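Local coordinates for protein hydroxylacyl-CoA dehydrogenase (Streptomyces coelicolor, PDB 5BKA) that probably takes part in making the aromatic polyketide actinorhodin, as a SnoaL-like member of the NTF2 superfamily, at residues Ala12-Phe17 with Thr83-Ala88; Gly19-Lys24 with Ala31-Thr36. All blocks are in the same frame, centred on the assembly; numbering follows the deposited sequence.

Interaction 1: Ala12-Phe17 with Thr83-Ala88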
loop_
_atom_site.group_PDB
_atom_site.type_symbol
_atom_site.label_atom_id
_atom_site.label_comp_id
_atom_site.label_asym_id
_atom_site.label_seq_id
_atom_site.Cartn_x
_atom_site.Cartn_y
_atom_site.Cartn_z
ATOM N N ALA B 12 -1.355 -10.927 -7.760
ATOM C CA ALA B 12 -2.551 -10.101 -7.625
ATOM C C ALA B 12 -3.611 -10.794 -6.779
ATOM O O ALA B 12 -4.347 -10.139 -6.032
ATOM C CB ALA B 12 -3.106 -9.753 -9.006
ATOM N N GLU B 13 -3.710 -12.122 -6.889
ATOM C CA GLU B 13 -4.688 -12.863 -6.098
ATOM C C GLU B 13 -4.388 -12.769 -4.606
ATOM O O GLU B 13 -5.310 -12.668 -3.786
ATOM C CB GLU B 13 -4.717 -14.323 -6.550
ATOM C CG GLU B 13 -5.840 -15.147 -5.944
ATOM C CD GLU B 13 -5.678 -16.631 -6.211
ATOM O OE1 GLU B 13 -4.689 -17.013 -6.872
ATOM O OE2 GLU B 13 -6.540 -17.417 -5.760
ATOM N N VAL B 14 -3.108 -12.806 -4.231
ATOM C CA VAL B 14 -2.749 -12.694 -2.820
ATOM C C VAL B 14 -3.025 -11.284 -2.307
ATOM O O VAL B 14 -3.545 -11.104 -1.199
ATOM C CB VAL B 14 -1.281 -13.106 -2.604
ATOM C CG1 VAL B 14 -0.835 -12.781 -1.185
ATOM C CG2 VAL B 14 -1.102 -14.590 -2.888
ATOM N N LEU B 15 -2.685 -10.266 -3.103
ATOM C CA LEU B 15 -2.972 -8.887 -2.711
ATOM C C LEU B 15 -4.466 -8.668 -2.505
ATOM O O LEU B 15 -4.878 -8.027 -1.531
ATOM C CB LEU B 15 -2.433 -7.918 -3.763
ATOM C CG LEU B 15 -0.917 -7.743 -3.862
ATOM C CD1 LEU B 15 -0.578 -6.614 -4.827
ATOM C CD2 LEU B 15 -0.310 -7.480 -2.494
ATOM N N SER B 16 -5.289 -9.182 -3.422
ATOM C CA SER B 16 -6.738 -9.094 -3.264
ATOM C C SER B 16 -7.197 -9.833 -2.014
ATOM O O SER B 16 -8.049 -9.341 -1.263
ATOM C CB SER B 16 -7.436 -9.647 -4.506
ATOM O OG SER B 16 -8.845 -9.608 -4.354
ATOM N N PHE B 17 -6.668 -11.040 -1.797
ATOM C CA PHE B 17 -6.959 -11.790 -0.579
ATOM C C PHE B 17 -6.663 -10.953 0.661
ATOM O O PHE B 17 -7.479 -10.883 1.586
ATOM C CB PHE B 17 -6.149 -13.089 -0.571
ATOM C CG PHE B 17 -6.313 -13.906 0.680
ATOM C CD1 PHE B 17 -7.428 -14.708 0.860
ATOM C CD2 PHE B 17 -5.343 -13.883 1.670
ATOM C CE1 PHE B 17 -7.577 -15.464 2.009
ATOM C CE2 PHE B 17 -5.487 -14.637 2.820
ATOM C CZ PHE B 17 -6.605 -15.429 2.989
ATOM N N THR B 83 4.620 -7.328 -0.370
ATOM C CA THR B 83 4.377 -8.761 -0.300
ATOM C C THR B 83 5.366 -9.498 -1.194
ATOM O O THR B 83 5.591 -9.110 -2.345
ATOM C CB THR B 83 2.939 -9.072 -0.720
ATOM O OG1 THR B 83 2.028 -8.464 0.203
ATOM C CG2 THR B 83 2.697 -10.574 -0.744
ATOM N N ALA B 84 5.974 -10.554 -0.656
ATOM C CA ALA B 84 6.935 -11.368 -1.393
ATOM C C ALA B 84 6.528 -12.827 -1.262
ATOM O O ALA B 84 6.425 -13.345 -0.146
ATOM C CB ALA B 84 8.359 -11.152 -0.872
ATOM N N LEU B 85 6.297 -13.485 -2.396
ATOM C CA LEU B 85 5.788 -14.846 -2.438
ATOM C C LEU B 85 6.842 -15.829 -2.927
ATOM O O LEU B 85 7.796 -15.469 -3.621
ATOM C CB LEU B 85 4.554 -14.939 -3.343
ATOM C CG LEU B 85 3.416 -13.949 -3.107
ATOM C CD1 LEU B 85 2.357 -14.109 -4.185
ATOM C CD2 LEU B 85 2.813 -14.149 -1.728
ATOM N N SER B 86 6.653 -17.087 -2.537
ATOM C CA SER B 86 7.517 -18.190 -2.934
ATOM C C SER B 86 6.753 -19.483 -2.692
ATOM O O SER B 86 5.892 -19.553 -1.807
ATOM C CB SER B 86 8.848 -18.192 -2.173
ATOM O OG SER B 86 8.640 -18.343 -0.782
ATOM N N GLN B 87 7.063 -20.499 -3.498
ATOM C CA GLN B 87 6.377 -21.782 -3.425
ATOM C C GLN B 87 7.136 -22.733 -2.511
ATOM O O GLN B 87 8.342 -22.938 -2.690
ATOM C CB GLN B 87 6.228 -22.401 -4.814
ATOM C CG GLN B 87 5.269 -23.587 -4.867
ATOM C CD GLN B 87 5.058 -24.087 -6.280
ATOM O OE1 GLN B 87 3.947 -24.445 -6.662
ATOM N NE2 GLN B 87 6.132 -24.124 -7.061
ATOM N N ALA B 88 6.430 -23.301 -1.532
ATOM C CA ALA B 88 7.024 -24.315 -0.682
ATOM C C ALA B 88 6.927 -25.679 -1.359
ATOM O O ALA B 88 6.233 -25.857 -2.364
ATOM C CB ALA B 88 6.342 -24.333 0.680
#

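Interaction 2: Gly19-Lys24 with Ala31-Thr36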
loop_
_atom_site.group_PDB
_atom_site.type_symbol
_atom_site.label_atom_id
_atom_site.label_comp_id
_atom_site.label_asym_id
_atom_site.label_seq_id
_atom_site.Cartn_x
_atom_site.Cartn_y
_atom_site.Cartn_z
ATOM N N GLY B 19 -6.461 -7.679 0.802
ATOM C CA GLY B 19 -7.320 -6.505 0.843
ATOM C C GLY B 19 -8.646 -6.778 1.524
ATOM O O GLY B 19 -9.069 -6.030 2.410
ATOM N N HIS B 20 -9.320 -7.856 1.120
ATOM C CA HIS B 20 -10.570 -8.243 1.769
ATOM C C HIS B 20 -10.333 -8.676 3.210
ATOM O O HIS B 20 -11.123 -8.343 4.102
ATOM C CB HIS B 20 -11.245 -9.363 0.979
ATOM C CG HIS B 20 -11.836 -8.918 -0.323
ATOM N ND1 HIS B 20 -13.151 -8.525 -0.449
ATOM C CD2 HIS B 20 -11.290 -8.806 -1.557
ATOM C CE1 HIS B 20 -13.390 -8.189 -1.704
ATOM N NE2 HIS B 20 -12.277 -8.349 -2.397
ATOM N N GLN B 21 -9.253 -9.422 3.453
ATOM C CA GLN B 21 -8.993 -9.969 4.782
ATOM C C GLN B 21 -8.814 -8.860 5.814
ATOM O O GLN B 21 -9.448 -8.876 6.876
ATOM C CB GLN B 21 -7.760 -10.874 4.731
ATOM C CG GLN B 21 -7.347 -11.480 6.060
ATOM C CD GLN B 21 -6.120 -12.365 5.931
ATOM O OE1 GLN B 21 -5.089 -11.946 5.406
ATOM N NE2 GLN B 21 -6.228 -13.600 6.406
HETATM N N MSE B 22 -7.957 -7.885 5.519
HETATM C CA MSE B 22 -7.646 -6.815 6.467
HETATM C C MSE B 22 -8.824 -5.873 6.696
HETATM O O MSE B 22 -9.007 -5.354 7.796
HETATM C CB MSE B 22 -6.441 -6.005 5.987
HETATM C CG MSE B 22 -5.110 -6.707 6.147
HETATM SE SE MSE B 22 -5.005 -7.779 7.763
HETATM C CE MSE B 22 -4.441 -9.414 6.936
ATOM N N GLN B 23 -9.613 -5.639 5.645
ATOM C CA GLN B 23 -10.782 -4.778 5.791
ATOM C C GLN B 23 -11.820 -5.401 6.715
ATOM O O GLN B 23 -12.520 -4.680 7.435
ATOM C CB GLN B 23 -11.389 -4.477 4.420
ATOM C CG GLN B 23 -10.610 -3.439 3.624
ATOM C CD GLN B 23 -11.357 -2.958 2.395
ATOM O OE1 GLN B 23 -12.587 -2.967 2.358
ATOM N NE2 GLN B 23 -10.613 -2.532 1.380
ATOM N N LYS B 24 -11.934 -6.730 6.703
ATOM C CA LYS B 24 -12.768 -7.419 7.684
ATOM C C LYS B 24 -12.235 -7.217 9.098
ATOM O O LYS B 24 -12.985 -6.843 10.007
ATOM C CB LYS B 24 -12.861 -8.904 7.334
ATOM C CG LYS B 24 -13.615 -9.164 6.036
ATOM C CD LYS B 24 -13.744 -10.643 5.730
ATOM C CE LYS B 24 -14.528 -10.858 4.445
ATOM N NZ LYS B 24 -14.829 -12.291 4.203
ATOM N N ALA B 31 -14.940 -12.895 12.997
ATOM C CA ALA B 31 -15.279 -14.214 12.472
ATOM C C ALA B 31 -14.976 -14.310 10.979
ATOM O O ALA B 31 -14.443 -15.323 10.511
ATOM C CB ALA B 31 -16.751 -14.524 12.744
ATOM N N GLY B 32 -15.312 -13.267 10.218
ATOM C CA GLY B 32 -14.963 -13.253 8.806
ATOM C C GLY B 32 -13.465 -13.293 8.578
ATOM O O GLY B 32 -12.985 -13.954 7.654
ATOM N N TYR B 33 -12.706 -12.586 9.419
ATOM C CA TYR B 33 -11.251 -12.624 9.320
ATOM C C TYR B 33 -10.727 -14.026 9.606
ATOM O O TYR B 33 -9.878 -14.547 8.874
ATOM C CB TYR B 33 -10.639 -11.605 10.280
ATOM C CG TYR B 33 -9.132 -11.676 10.407
ATOM C CD1 TYR B 33 -8.307 -11.049 9.483
ATOM C CD2 TYR B 33 -8.536 -12.359 11.460
ATOM C CE1 TYR B 33 -6.928 -11.107 9.602
ATOM C CE2 TYR B 33 -7.161 -12.421 11.586
ATOM C CZ TYR B 33 -6.362 -11.794 10.656
ATOM O OH TYR B 33 -4.993 -11.855 10.780
ATOM N N ALA B 34 -11.225 -14.651 10.676
ATOM C CA ALA B 34 -10.824 -16.019 10.989
ATOM C C ALA B 34 -11.239 -16.989 9.891
ATOM O O ALA B 34 -10.597 -18.030 9.708
ATOM C CB ALA B 34 -11.419 -16.449 12.331
ATOM N N ALA B 35 -12.311 -16.673 9.158
ATOM C CA ALA B 35 -12.760 -17.540 8.076
ATOM C C ALA B 35 -11.783 -17.573 6.907
ATOM O O ALA B 35 -11.861 -18.489 6.081
ATOM C CB ALA B 35 -14.141 -17.100 7.589
ATOM N N THR B 36 -10.872 -16.605 6.813
ATOM C CA THR B 36 -9.830 -16.643 5.794
ATOM C C THR B 36 -8.669 -17.549 6.182
ATOM O O THR B 36 -7.749 -17.733 5.378
ATOM C CB THR B 36 -9.307 -15.231 5.509
ATOM O OG1 THR B 36 -8.564 -14.755 6.639
ATOM C CG2 THR B 36 -10.461 -14.279 5.229
#

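Interaction 1: Ala12-Phe17 with Thr83-Ala88
V14 and L15 on helix 10-26 meet T83 and L85 on strand 74-87; the axes of segments 12-17 and 83-87 approach to 9.9 Å, with 127° between their N-to-C directions. No hydrogen bond crosses between the segments, and the contact is made by branched side chains. V14 points at the strand from its first atom. CB of V14 already comes to 4.1 Å from CD1 of L85. Beyond it both methyls meet the fork of L85, and one also touches T83: CG1, anti to the backbone N (chi1 171°), lies 3.9 Å from L85 CD2 and 4.2 Å from T83 CG2, whereas CG2 reaches 3.7 Å to L85 CD1. The V14 and L85 side chains reach out from their own backbones and overlap side by side, methyl beside methyl. L15 starts off to the side of the strand, but its tip turns back, and CD2 settles 3.7 Å from T83 OG1. That hydroxyl is hydrogen-bonded to S97 on the adjoining strand, so its polar need is met although L15 CD2 lies against it. L123 also packs against V14, and L85 packs on L10, Y11, I93 and A95 as well. On the strand T83 and L85 face the helix, while A84 between them packs on Q23 of the second subunit; L15 likewise meets L15 of that subunit. A long N-terminal helix laid across a curved mixed sheet, its aliphatic side chains against alternate residues of the strand, is characteristic of the NTF2-like alpha+beta cone fold.

Interaction 2: Gly19-Lys24 with Ala31-Thr36
Helices 10-26 and 30-35 run nearly antiparallel at this point, their segment axes 8.5 Å apart and 151° between directions, with the CA atoms of K24 and Y33 separated by 5.7 Å. Joined by a short connection, they form a helical hairpin at the start of the NTF2-like fold. Q21 is the main bridge. Its side chain leaves with CG anti to the backbone N (chi1 178°) and stays extended, so that CG passes 3.6 Å from Y33 CD1 before the amide reaches T36, the amide and ring planes being neither parallel nor perpendicular. There NE2 donates to T36 OG1 at 2.6 Å, with an N-H...O angle of 147° and the hydroxyl tilted somewhat from the amide plane. The same hydroxyl gives its own proton to Y33 O, 2.6 Å from OG1 and in the carbonyl plane; Y33 O also receives T36 N, so two bonds from T36 grip the Y33 carbonyl. The Y33 ring takes neighbours at its edge: Q21 O lies in its plane, and CE of M22, a selenomethionine, stands 4.0 Å from CE1. R136 binds both Q21 OE1 and Y33 OH, tying the two side chains to strand 132-140. The extended K24 side chain passes obliquely across the backbone at G32, its CD resting 3.9 Å from the carbonyl carbon of G32.

In the fold
Helix 10-26 supplies one side of both contacts: its first half packs on strand 74-87 in interaction 1, its second half on helix 30-35 in interaction 2, so the sheet and the short helix are held by successive turns. The contact centres are 16 Å apart, and interaction 2 is nested in the chain loop that interaction 1 closes. They touch where F17 CZ lies 3.5 Å from T36 O. The two also meet between subunits: H20 NE2 of 19-24 makes a weak hydrogen bond to L85 O of the third subunit, linking the helix of one copy to the strand of another in this three-chain assembly.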